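Local coordinates for protein ribulose bisphosphate carboxylase (Pyrococcus horikoshii, PDB 2D69) that probably catalyses the carboxylation of ribulose 1,5-bisphosphate to two molecules of 3-phosphoglycerate, in an archaeal pathway of AMP degradation, at residues Leu4-Glu9 with Thr56-Leu61; Ile27-Phe32 with Ile83-Tyr88; Glu222-Ile227 with Gly246-Ile251. All blocks are in the same frame, centred on the assembly; numbering follows the deposited sequence.

Contact 1: Leu4-Glu9 with Thr56-Leu61; sequences LRMKVE and TTLWKL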
loop_
_atom_site.group_PDB
_atom_site.type_symbol
_atom_site.label_atom_id
_atom_site.label_comp_id
_atom_site.label_asym_id
_atom_site.label_seq_id
_atom_site.Cartn_x
_atom_site.Cartn_y
_atom_site.Cartn_z
ATOM N N LEU A 4 -18.531 50.360 26.811
ATOM C CA LEU A 4 -18.278 48.940 26.656
ATOM C C LEU A 4 -19.419 48.137 27.234
ATOM O O LEU A 4 -20.187 48.611 28.048
ATOM C CB LEU A 4 -16.989 48.557 27.376
ATOM C CG LEU A 4 -15.718 49.296 26.927
ATOM C CD1 LEU A 4 -14.614 49.031 27.940
ATOM C CD2 LEU A 4 -15.325 48.811 25.524
ATOM N N ARG A 5 -19.476 46.886 26.837
ATOM C CA ARG A 5 -20.554 46.003 27.198
ATOM C C ARG A 5 -19.938 44.788 27.913
ATOM O O ARG A 5 -19.194 44.018 27.296
ATOM C CB ARG A 5 -21.314 45.595 25.911
ATOM C CG ARG A 5 -22.063 46.792 25.264
ATOM C CD ARG A 5 -22.647 46.632 23.826
ATOM N NE ARG A 5 -22.422 45.342 23.146
ATOM C CZ ARG A 5 -23.015 44.996 21.990
ATOM N NH1 ARG A 5 -23.871 45.828 21.371
ATOM N NH2 ARG A 5 -22.746 43.822 21.436
ATOM N N MET A 6 -20.190 44.686 29.221
ATOM C CA MET A 6 -19.949 43.461 29.990
ATOM C C MET A 6 -21.111 42.472 29.741
ATOM O O MET A 6 -22.250 42.727 30.059
ATOM C CB MET A 6 -19.759 43.802 31.486
ATOM C CG MET A 6 -19.050 42.705 32.340
ATOM S SD MET A 6 -17.198 42.536 32.110
ATOM C CE MET A 6 -16.649 42.491 33.923
ATOM N N LYS A 7 -20.810 41.338 29.128
ATOM C CA LYS A 7 -21.824 40.357 28.837
ATOM C C LYS A 7 -21.972 39.446 30.051
ATOM O O LYS A 7 -20.981 38.972 30.596
ATOM C CB LYS A 7 -21.445 39.568 27.576
ATOM C CG LYS A 7 -21.349 40.467 26.321
ATOM C CD LYS A 7 -19.931 40.986 26.117
ATOM C CE LYS A 7 -19.865 41.963 25.024
ATOM N NZ LYS A 7 -18.514 42.543 24.998
ATOM N N VAL A 8 -23.206 39.219 30.483
ATOM C CA VAL A 8 -23.492 38.430 31.679
ATOM C C VAL A 8 -24.471 37.371 31.247
ATOM O O VAL A 8 -25.347 37.615 30.428
ATOM C CB VAL A 8 -24.057 39.306 32.828
ATOM C CG1 VAL A 8 -24.311 38.481 34.112
ATOM C CG2 VAL A 8 -23.096 40.433 33.120
ATOM N N GLU A 9 -24.248 36.156 31.693
ATOM C CA GLU A 9 -25.164 35.064 31.428
ATOM C C GLU A 9 -25.291 34.343 32.753
ATOM O O GLU A 9 -24.297 34.175 33.466
ATOM C CB GLU A 9 -24.610 34.174 30.331
ATOM C CG GLU A 9 -25.523 33.025 29.952
ATOM C CD GLU A 9 -26.772 33.491 29.244
ATOM O OE1 GLU A 9 -27.659 34.031 29.930
ATOM O OE2 GLU A 9 -26.863 33.300 28.005
ATOM N N THR A 56 -19.107 35.998 32.768
ATOM C CA THR A 56 -19.022 37.443 32.885
ATOM C C THR A 56 -17.757 37.784 32.104
ATOM O O THR A 56 -16.663 37.278 32.420
ATOM C CB THR A 56 -18.842 37.744 34.339
ATOM O OG1 THR A 56 -20.034 37.336 35.030
ATOM C CG2 THR A 56 -18.690 39.222 34.613
ATOM N N THR A 57 -17.901 38.583 31.054
ATOM C CA THR A 57 -16.738 38.987 30.280
ATOM C C THR A 57 -16.967 40.226 29.431
ATOM O O THR A 57 -18.039 40.400 28.844
ATOM C CB THR A 57 -16.233 37.831 29.409
ATOM O OG1 THR A 57 -15.020 38.222 28.750
ATOM C CG2 THR A 57 -17.221 37.473 28.253
ATOM N N LEU A 58 -15.933 41.050 29.344
ATOM C CA LEU A 58 -15.900 42.148 28.367
ATOM C C LEU A 58 -15.757 41.669 26.930
ATOM O O LEU A 58 -16.074 42.406 25.989
ATOM C CB LEU A 58 -14.710 43.067 28.622
ATOM C CG LEU A 58 -14.738 44.179 29.636
ATOM C CD1 LEU A 58 -13.345 44.849 29.625
ATOM C CD2 LEU A 58 -15.872 45.220 29.404
ATOM N N TRP A 59 -15.178 40.491 26.753
ATOM C CA TRP A 59 -14.833 39.985 25.403
ATOM C C TRP A 59 -16.076 39.797 24.562
ATOM O O TRP A 59 -17.091 39.341 25.057
ATOM C CB TRP A 59 -14.043 38.649 25.450
ATOM C CG TRP A 59 -13.313 38.398 24.151
ATOM C CD1 TRP A 59 -13.623 37.514 23.168
ATOM C CD2 TRP A 59 -12.173 39.119 23.701
ATOM N NE1 TRP A 59 -12.736 37.638 22.118
ATOM C CE2 TRP A 59 -11.840 38.633 22.430
ATOM C CE3 TRP A 59 -11.394 40.179 24.260
ATOM C CZ2 TRP A 59 -10.773 39.134 21.704
ATOM C CZ3 TRP A 59 -10.343 40.657 23.555
ATOM C CH2 TRP A 59 -10.048 40.152 22.275
ATOM N N LYS A 60 -15.967 40.117 23.279
ATOM C CA LYS A 60 -17.069 39.908 22.349
ATOM C C LYS A 60 -17.514 38.447 22.309
ATOM O O LYS A 60 -16.713 37.507 22.064
ATOM C CB LYS A 60 -16.731 40.416 20.927
ATOM C CG LYS A 60 -17.839 40.146 19.854
ATOM C CD LYS A 60 -17.589 40.863 18.505
ATOM C CE LYS A 60 -18.875 40.861 17.628
ATOM N NZ LYS A 60 -18.703 41.744 16.396
ATOM N N LEU A 61 -18.812 38.260 22.492
ATOM C CA LEU A 61 -19.437 36.956 22.370
ATOM C C LEU A 61 -19.341 36.439 20.966
ATOM O O LEU A 61 -19.568 37.177 20.027
ATOM C CB LEU A 61 -20.931 37.024 22.707
ATOM C CG LEU A 61 -21.242 37.421 24.135
ATOM C CD1 LEU A 61 -22.730 37.267 24.359
ATOM C CD2 LEU A 61 -20.426 36.638 25.209
HETATM O O HOH W 1 -22.560 35.018 35.586
#
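K7 starts with CG anti to its carbonyl carbon (chi1 -62°) and bends at chi2 (92°), and the chain then runs across the turn that follows T57. Its ammonium group ends between two carbonyls: NZ donates to L58 O at 2.6 Å, from well above the L58 carbonyl plane, and to R5 O of its own segment at 2.8 Å, tilted only slightly from the R5 carbonyl plane. The lysine thus ties the residues before its strand to the turn opposite, and two carbonyl oxygens would help to stabilise its charge. On the way CD of K7 passes W59 O at 3.4 Å, while CB and CG of K7 slide past the isobutyl end of L61 in the opposite direction, with CG to L61 CG at 3.8 Å. M6 sends CG anti to its backbone N (chi1 -161°) and bends at chi2, which brings SD over the T57-L58 peptide, 3.4 Å from L58 N; CE reaches the methyl CG2 of T56. The backbones pair as a short antiparallel two-stranded sheet: K7 N donates to T57 O at 2.9 Å and T57 N returns a bond to K7 O at 3.1 Å. Beyond T57 the chain makes an ST turn, W59 N donating to T57 OG1 at 3.0 Å. That hydroxyl is also hydrogen-bonded to M376 O of the second subunit, whose G377 and P379 pack on M6 and L58. Strand 7-9 pairs with strand 55-57 at the surface, E9 continuing the backbone bonding to W55, and the side chains of K7, E9 and L61 lie on W55.

Contact 2: Ile27-Phe32 with Ile83-Tyr88; sequences IVEYYF and IAKIAY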
loop_
_atom_site.group_PDB
_atom_site.type_symbol
_atom_site.label_atom_id
_atom_site.label_comp_id
_atom_site.label_asym_id
_atom_site.label_seq_id
_atom_site.Cartn_x
_atom_site.Cartn_y
_atom_site.Cartn_z
ATOM N N ILE A 27 -34.253 16.986 22.879
ATOM C CA ILE A 27 -34.805 17.077 24.217
ATOM C C ILE A 27 -34.197 16.044 25.150
ATOM O O ILE A 27 -34.068 14.872 24.816
ATOM C CB ILE A 27 -36.321 16.899 24.137
ATOM C CG1 ILE A 27 -36.914 18.020 23.270
ATOM C CG2 ILE A 27 -36.930 16.963 25.545
ATOM C CD1 ILE A 27 -38.183 17.615 22.658
ATOM N N VAL A 28 -33.797 16.489 26.329
ATOM C CA VAL A 28 -33.310 15.585 27.342
ATOM C C VAL A 28 -34.171 15.750 28.599
ATOM O O VAL A 28 -34.522 16.873 28.981
ATOM C CB VAL A 28 -31.825 15.861 27.649
ATOM C CG1 VAL A 28 -31.344 14.941 28.736
ATOM C CG2 VAL A 28 -30.997 15.746 26.395
ATOM N N GLU A 29 -34.536 14.627 29.201
ATOM C CA GLU A 29 -35.306 14.615 30.421
ATOM C C GLU A 29 -34.395 14.212 31.567
ATOM O O GLU A 29 -33.717 13.179 31.487
ATOM C CB GLU A 29 -36.500 13.671 30.305
ATOM C CG GLU A 29 -37.276 13.784 28.999
ATOM C CD GLU A 29 -38.552 12.961 28.980
ATOM O OE1 GLU A 29 -38.756 12.191 28.025
ATOM O OE2 GLU A 29 -39.353 13.094 29.925
ATOM N N TYR A 30 -34.386 15.025 32.616
ATOM C CA TYR A 30 -33.621 14.788 33.818
ATOM C C TYR A 30 -34.513 14.724 35.065
ATOM O O TYR A 30 -35.475 15.497 35.230
ATOM C CB TYR A 30 -32.599 15.911 34.033
ATOM C CG TYR A 30 -31.511 16.090 32.979
ATOM C CD1 TYR A 30 -30.319 15.343 33.038
ATOM C CD2 TYR A 30 -31.648 17.024 31.943
ATOM C CE1 TYR A 30 -29.313 15.486 32.077
ATOM C CE2 TYR A 30 -30.637 17.194 30.967
ATOM C CZ TYR A 30 -29.468 16.435 31.054
ATOM O OH TYR A 30 -28.447 16.607 30.134
ATOM N N TYR A 31 -34.172 13.826 35.978
ATOM C CA TYR A 31 -34.637 13.921 37.370
ATOM C C TYR A 31 -33.551 14.601 38.208
ATOM O O TYR A 31 -32.375 14.303 38.059
ATOM C CB TYR A 31 -34.879 12.511 37.944
ATOM C CG TYR A 31 -35.102 12.505 39.454
ATOM C CD1 TYR A 31 -34.063 12.243 40.327
ATOM C CD2 TYR A 31 -36.329 12.818 39.979
ATOM C CE1 TYR A 31 -34.262 12.275 41.744
ATOM C CE2 TYR A 31 -36.559 12.838 41.377
ATOM C CZ TYR A 31 -35.513 12.569 42.255
ATOM O OH TYR A 31 -35.707 12.601 43.628
ATOM N N PHE A 32 -33.909 15.455 39.159
ATOM C CA PHE A 32 -32.865 16.001 40.017
ATOM C C PHE A 32 -33.405 16.406 41.372
ATOM O O PHE A 32 -34.597 16.468 41.555
ATOM C CB PHE A 32 -32.146 17.205 39.329
ATOM C CG PHE A 32 -33.000 18.441 39.229
ATOM C CD1 PHE A 32 -33.802 18.634 38.125
ATOM C CD2 PHE A 32 -33.010 19.394 40.241
ATOM C CE1 PHE A 32 -34.618 19.771 38.040
ATOM C CE2 PHE A 32 -33.825 20.514 40.153
ATOM C CZ PHE A 32 -34.624 20.697 39.040
ATOM N N ILE A 83 -38.598 16.752 37.824
ATOM C CA ILE A 83 -38.192 16.423 36.462
ATOM C C ILE A 83 -38.085 17.730 35.700
ATOM O O ILE A 83 -38.920 18.639 35.910
ATOM C CB ILE A 83 -39.158 15.413 35.837
ATOM C CG1 ILE A 83 -38.869 14.019 36.424
ATOM C CG2 ILE A 83 -39.025 15.373 34.324
ATOM C CD1 ILE A 83 -39.853 12.868 35.973
ATOM N N ALA A 84 -36.986 17.899 34.964
ATOM C CA ALA A 84 -36.868 18.929 33.934
ATOM C C ALA A 84 -36.738 18.292 32.560
ATOM O O ALA A 84 -36.106 17.259 32.425
ATOM C CB ALA A 84 -35.678 19.802 34.190
ATOM N N LYS A 85 -37.355 18.914 31.557
ATOM C CA LYS A 85 -37.089 18.587 30.177
ATOM C C LYS A 85 -36.417 19.798 29.606
ATOM O O LYS A 85 -36.828 20.936 29.853
ATOM C CB LYS A 85 -38.373 18.283 29.416
ATOM C CG LYS A 85 -39.279 17.294 30.094
ATOM C CD LYS A 85 -40.450 16.923 29.182
ATOM C CE LYS A 85 -41.520 16.104 29.919
ATOM N NZ LYS A 85 -42.818 16.044 29.173
ATOM N N ILE A 86 -35.369 19.562 28.849
ATOM C CA ILE A 86 -34.516 20.630 28.343
ATOM C C ILE A 86 -34.353 20.446 26.843
ATOM O O ILE A 86 -34.233 19.313 26.360
ATOM C CB ILE A 86 -33.142 20.630 29.049
ATOM C CG1 ILE A 86 -33.319 20.748 30.588
ATOM C CG2 ILE A 86 -32.295 21.796 28.513
ATOM C CD1 ILE A 86 -31.971 20.655 31.410
ATOM N N ALA A 87 -34.416 21.566 26.137
ATOM C CA ALA A 87 -34.337 21.590 24.690
ATOM C C ALA A 87 -33.009 22.156 24.214
ATOM O O ALA A 87 -32.569 23.186 24.706
ATOM C CB ALA A 87 -35.478 22.401 24.112
ATOM N N TYR A 88 -32.435 21.481 23.215
ATOM C CA TYR A 88 -31.093 21.714 22.674
ATOM C C TYR A 88 -31.129 21.914 21.171
ATOM O O TYR A 88 -31.541 21.016 20.442
ATOM C CB TYR A 88 -30.174 20.498 22.957
ATOM C CG TYR A 88 -29.940 20.262 24.450
ATOM C CD1 TYR A 88 -28.807 20.729 25.074
ATOM C CD2 TYR A 88 -30.885 19.583 25.224
ATOM C CE1 TYR A 88 -28.595 20.516 26.415
ATOM C CE2 TYR A 88 -30.683 19.330 26.539
ATOM C CZ TYR A 88 -29.544 19.817 27.153
ATOM O OH TYR A 88 -29.392 19.597 28.484
#
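The Y30 ring has the methyl CG1 of V28, two residues back on its own strand, over one face, 3.2 Å above the plane and offset toward the rim. At its edge, near the plane, lies the hydroxyl of Y88; the two phenol oxygens, Y30 OH and Y88 OH, are 3.5 Å apart, and the side chains cross at about a right angle. Each hydroxyl has its own partner, V105 O for Y30 and S50 OG for Y88. I86 also crosses Y30 at about a right angle, its CD1 3.7 Å from Y30 CD2, and V28 CG2 approaches Y88 CE2 to 3.6 Å. With CG of F32 between backbone N and carbonyl carbon (chi1 71°), the ring comes nearer to strand 83-88 and its edge takes A84 CB. V28, Y30, A84 and I86 lie on one face of the sheet; I46 of helix 39-49 packs on Y30 and I86 there and also on F32. The strands are neighbouring antiparallel members of the mixed sheet in the N-terminal domain of the Rubisco large chain, their segment axes at 158°. V28 with I86 and Y30 with A84 are the hydrogen-bonded pairs, Y30 N reaching A84 O at 2.8 Å. CA-H...O contacts fill in between, among them I27 CA to I86 O at 3.1 Å. On the other face E29 and K85 lie side by side, pointing the same way, but their charged atoms E29 OE2 and K85 NZ stay 4.6 Å apart. E29 instead bonds H124 through OE1, and K85 makes a cation-pi contact with Y74.

Contact 3: Glu222-Ile227 with Gly246-Ile251; sequences EYLINI and GQYVMI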
loop_
_atom_site.group_PDB
_atom_site.type_symbol
_atom_site.label_atom_id
_atom_site.label_comp_id
_atom_site.label_asym_id
_atom_site.label_seq_id
_atom_site.Cartn_x
_atom_site.Cartn_y
_atom_site.Cartn_z
ATOM N N GLU A 222 -24.850 -20.337 15.972
ATOM C CA GLU A 222 -24.011 -19.150 16.022
ATOM C C GLU A 222 -23.343 -18.991 17.372
ATOM O O GLU A 222 -23.577 -19.771 18.302
ATOM C CB GLU A 222 -24.789 -17.901 15.614
ATOM C CG GLU A 222 -24.445 -17.494 14.204
ATOM C CD GLU A 222 -22.987 -17.052 14.012
ATOM O OE1 GLU A 222 -22.302 -16.644 14.981
ATOM O OE2 GLU A 222 -22.537 -17.076 12.854
ATOM N N TYR A 223 -22.498 -17.969 17.446
ATOM C CA TYR A 223 -21.535 -17.832 18.523
ATOM C C TYR A 223 -21.337 -16.357 18.834
ATOM O O TYR A 223 -20.768 -15.627 18.034
ATOM C CB TYR A 223 -20.195 -18.470 18.090
ATOM C CG TYR A 223 -19.117 -18.521 19.159
ATOM C CD1 TYR A 223 -19.394 -18.225 20.481
ATOM C CD2 TYR A 223 -17.824 -18.869 18.842
ATOM C CE1 TYR A 223 -18.418 -18.243 21.423
ATOM C CE2 TYR A 223 -16.830 -18.921 19.809
ATOM C CZ TYR A 223 -17.118 -18.598 21.072
ATOM O OH TYR A 223 -16.133 -18.627 22.022
ATOM N N LEU A 224 -21.783 -15.955 20.009
ATOM C CA LEU A 224 -21.633 -14.628 20.501
ATOM C C LEU A 224 -20.288 -14.584 21.155
ATOM O O LEU A 224 -20.150 -14.632 22.382
ATOM C CB LEU A 224 -22.738 -14.295 21.502
ATOM C CG LEU A 224 -24.149 -14.607 20.980
ATOM C CD1 LEU A 224 -25.157 -14.400 22.075
ATOM C CD2 LEU A 224 -24.535 -13.809 19.769
ATOM N N ILE A 225 -19.285 -14.457 20.309
ATOM C CA ILE A 225 -17.890 -14.529 20.702
ATOM C C ILE A 225 -17.405 -13.197 21.168
ATOM O O ILE A 225 -17.599 -12.194 20.480
ATOM C CB ILE A 225 -17.065 -15.104 19.514
ATOM C CG1 ILE A 225 -15.599 -15.309 19.942
ATOM C CG2 ILE A 225 -17.141 -14.219 18.262
ATOM C CD1 ILE A 225 -14.906 -16.305 19.084
ATOM N N ASN A 226 -16.771 -13.177 22.345
ATOM C CA ASN A 226 -16.342 -11.940 22.998
ATOM C C ASN A 226 -15.048 -11.350 22.408
ATOM O O ASN A 226 -13.972 -11.852 22.648
ATOM C CB ASN A 226 -16.155 -12.233 24.449
ATOM C CG ASN A 226 -15.997 -11.013 25.290
ATOM O OD1 ASN A 226 -15.968 -11.101 26.536
ATOM N ND2 ASN A 226 -16.007 -9.870 24.672
ATOM N N ILE A 227 -15.179 -10.286 21.628
ATOM C CA ILE A 227 -14.049 -9.587 20.972
ATOM C C ILE A 227 -13.597 -8.369 21.784
ATOM O O ILE A 227 -12.729 -7.630 21.368
ATOM C CB ILE A 227 -14.420 -9.115 19.576
ATOM C CG1 ILE A 227 -15.502 -8.050 19.588
ATOM C CG2 ILE A 227 -14.974 -10.315 18.676
ATOM C CD1 ILE A 227 -15.563 -7.257 18.256
ATOM N N GLY A 246 -18.279 -16.443 10.781
ATOM C CA GLY A 246 -19.187 -15.989 11.816
ATOM C C GLY A 246 -20.018 -14.807 11.402
ATOM O O GLY A 246 -19.572 -13.966 10.598
ATOM N N GLN A 247 -21.216 -14.701 11.972
ATOM C CA GLN A 247 -22.079 -13.548 11.735
ATOM C C GLN A 247 -22.396 -12.728 12.954
ATOM O O GLN A 247 -23.223 -11.828 12.866
ATOM C CB GLN A 247 -23.385 -13.946 11.019
ATOM C CG GLN A 247 -23.142 -14.663 9.691
ATOM C CD GLN A 247 -24.415 -15.033 8.867
ATOM O OE1 GLN A 247 -24.940 -16.145 9.009
ATOM N NE2 GLN A 247 -24.838 -14.138 7.950
ATOM N N TYR A 248 -21.764 -13.022 14.090
ATOM C CA TYR A 248 -21.957 -12.277 15.341
ATOM C C TYR A 248 -20.644 -12.002 16.092
ATOM O O TYR A 248 -19.751 -12.817 16.120
ATOM C CB TYR A 248 -22.785 -13.140 16.300
ATOM C CG TYR A 248 -24.310 -13.094 16.374
ATOM C CD1 TYR A 248 -25.092 -14.229 16.010
ATOM C CD2 TYR A 248 -24.957 -12.044 16.938
ATOM C CE1 TYR A 248 -26.459 -14.259 16.246
ATOM C CE2 TYR A 248 -26.336 -12.049 17.126
ATOM C CZ TYR A 248 -27.078 -13.165 16.788
ATOM O OH TYR A 248 -28.414 -13.160 17.036
ATOM N N VAL A 249 -20.544 -10.831 16.702
ATOM C CA VAL A 249 -19.563 -10.570 17.747
ATOM C C VAL A 249 -20.288 -9.999 18.936
ATOM O O VAL A 249 -21.313 -9.311 18.793
ATOM C CB VAL A 249 -18.440 -9.613 17.252
ATOM C CG1 VAL A 249 -17.743 -10.227 16.089
ATOM C CG2 VAL A 249 -18.988 -8.253 16.801
ATOM N N MET A 250 -19.705 -10.230 20.117
ATOM C CA MET A 250 -20.187 -9.729 21.356
ATOM C C MET A 250 -19.202 -8.663 21.833
ATOM O O MET A 250 -17.979 -8.843 21.763
ATOM C CB MET A 250 -20.256 -10.852 22.388
ATOM C CG MET A 250 -20.237 -10.346 23.879
ATOM S SD MET A 250 -20.527 -11.767 24.972
ATOM C CE MET A 250 -19.689 -11.196 26.333
ATOM N N ILE A 251 -19.736 -7.556 22.277
ATOM C CA ILE A 251 -18.917 -6.485 22.810
ATOM C C ILE A 251 -19.498 -6.100 24.166
ATOM O O ILE A 251 -20.694 -5.911 24.281
ATOM C CB ILE A 251 -18.911 -5.281 21.859
ATOM C CG1 ILE A 251 -18.356 -5.654 20.467
ATOM C CG2 ILE A 251 -18.061 -4.156 22.415
ATOM C CD1 ILE A 251 -18.422 -4.523 19.439
HETATM O O HOH W 2 -19.883 -15.354 14.954
HETATM O O HOH W 3 -23.654 -18.006 10.458
#
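Strands 222-224 and 248-252 are neighbours in the parallel alpha/beta barrel of Rubisco, joined by helix 231-244 in a beta-alpha-beta unit. The E222 carboxylate joins the segments at one end; at the other the backbones form a single bridge, N226 with M250. The E222 chain bends at chi2 (-65°), which places CD beside Q247 N. E222 OE2 accepts from Q247 N at 2.9 Å, met from above the carboxylate plane, and also takes a salt bridge from R210; a water links it to Q247 OE1. E222 OE1 accepts from Y223 N at 2.8 Å on its anti side, tilted out of the carboxylate plane, and lies 2.7 Å from a second water, which accepts from Y248 N and probably donates to OE1. Several donors thus grip the buried carboxylate and fix its rotation, and R210 would favour its charged form. An alanine at E222 would probably leave Q247 N and the R210 charge without their carboxylate mate and open a gap beside the edge of the Y248 ring, where E222 CG now lies in plane. Over one face of that ring L224 CD2 makes a CH-pi contact, 3.5 Å from the centroid and 16° off the normal, the two side chains running side by side. Further along, M250 N donates to I225 O at 2.9 Å, and I227 N to M250 O at 3.2 Å. I227 crosses V249 and I251 obliquely, its CG2 3.8 Å from V249 CG1. M250 lies close to K186, predicted to bind magnesium as a carbamate but unmodified here, and H278, the predicted proton acceptor. Outward, I225 meets helices 199-217 and 231-244, and I227 and I251 rest on the latter; strand 184-186 flanks E222, Y223 and M250, while helix 139-147 touches E222, Q247 and Y248.

From the N terminus, strand 7-9 opens contact 1 and strand 26-34 opens contact 2 before either is closed. The chain then passes helix 39-49 and returns at 56-61 to close contact 1, and 83-88 closes contact 2, so the two loops cross. Their centres are about 28 Å apart and their nearest atoms about 12 Å. Contact 1 pairs the two strands of a small surface sheet beside the second subunit; contact 2 pairs two strands within the larger sheet of the N-terminal domain. Contact 3 follows in series within the catalytic barrel, a short loop closed around helix 231-244, its centre about 36 Å from that of contact 2 and 55 Å from that of contact 1.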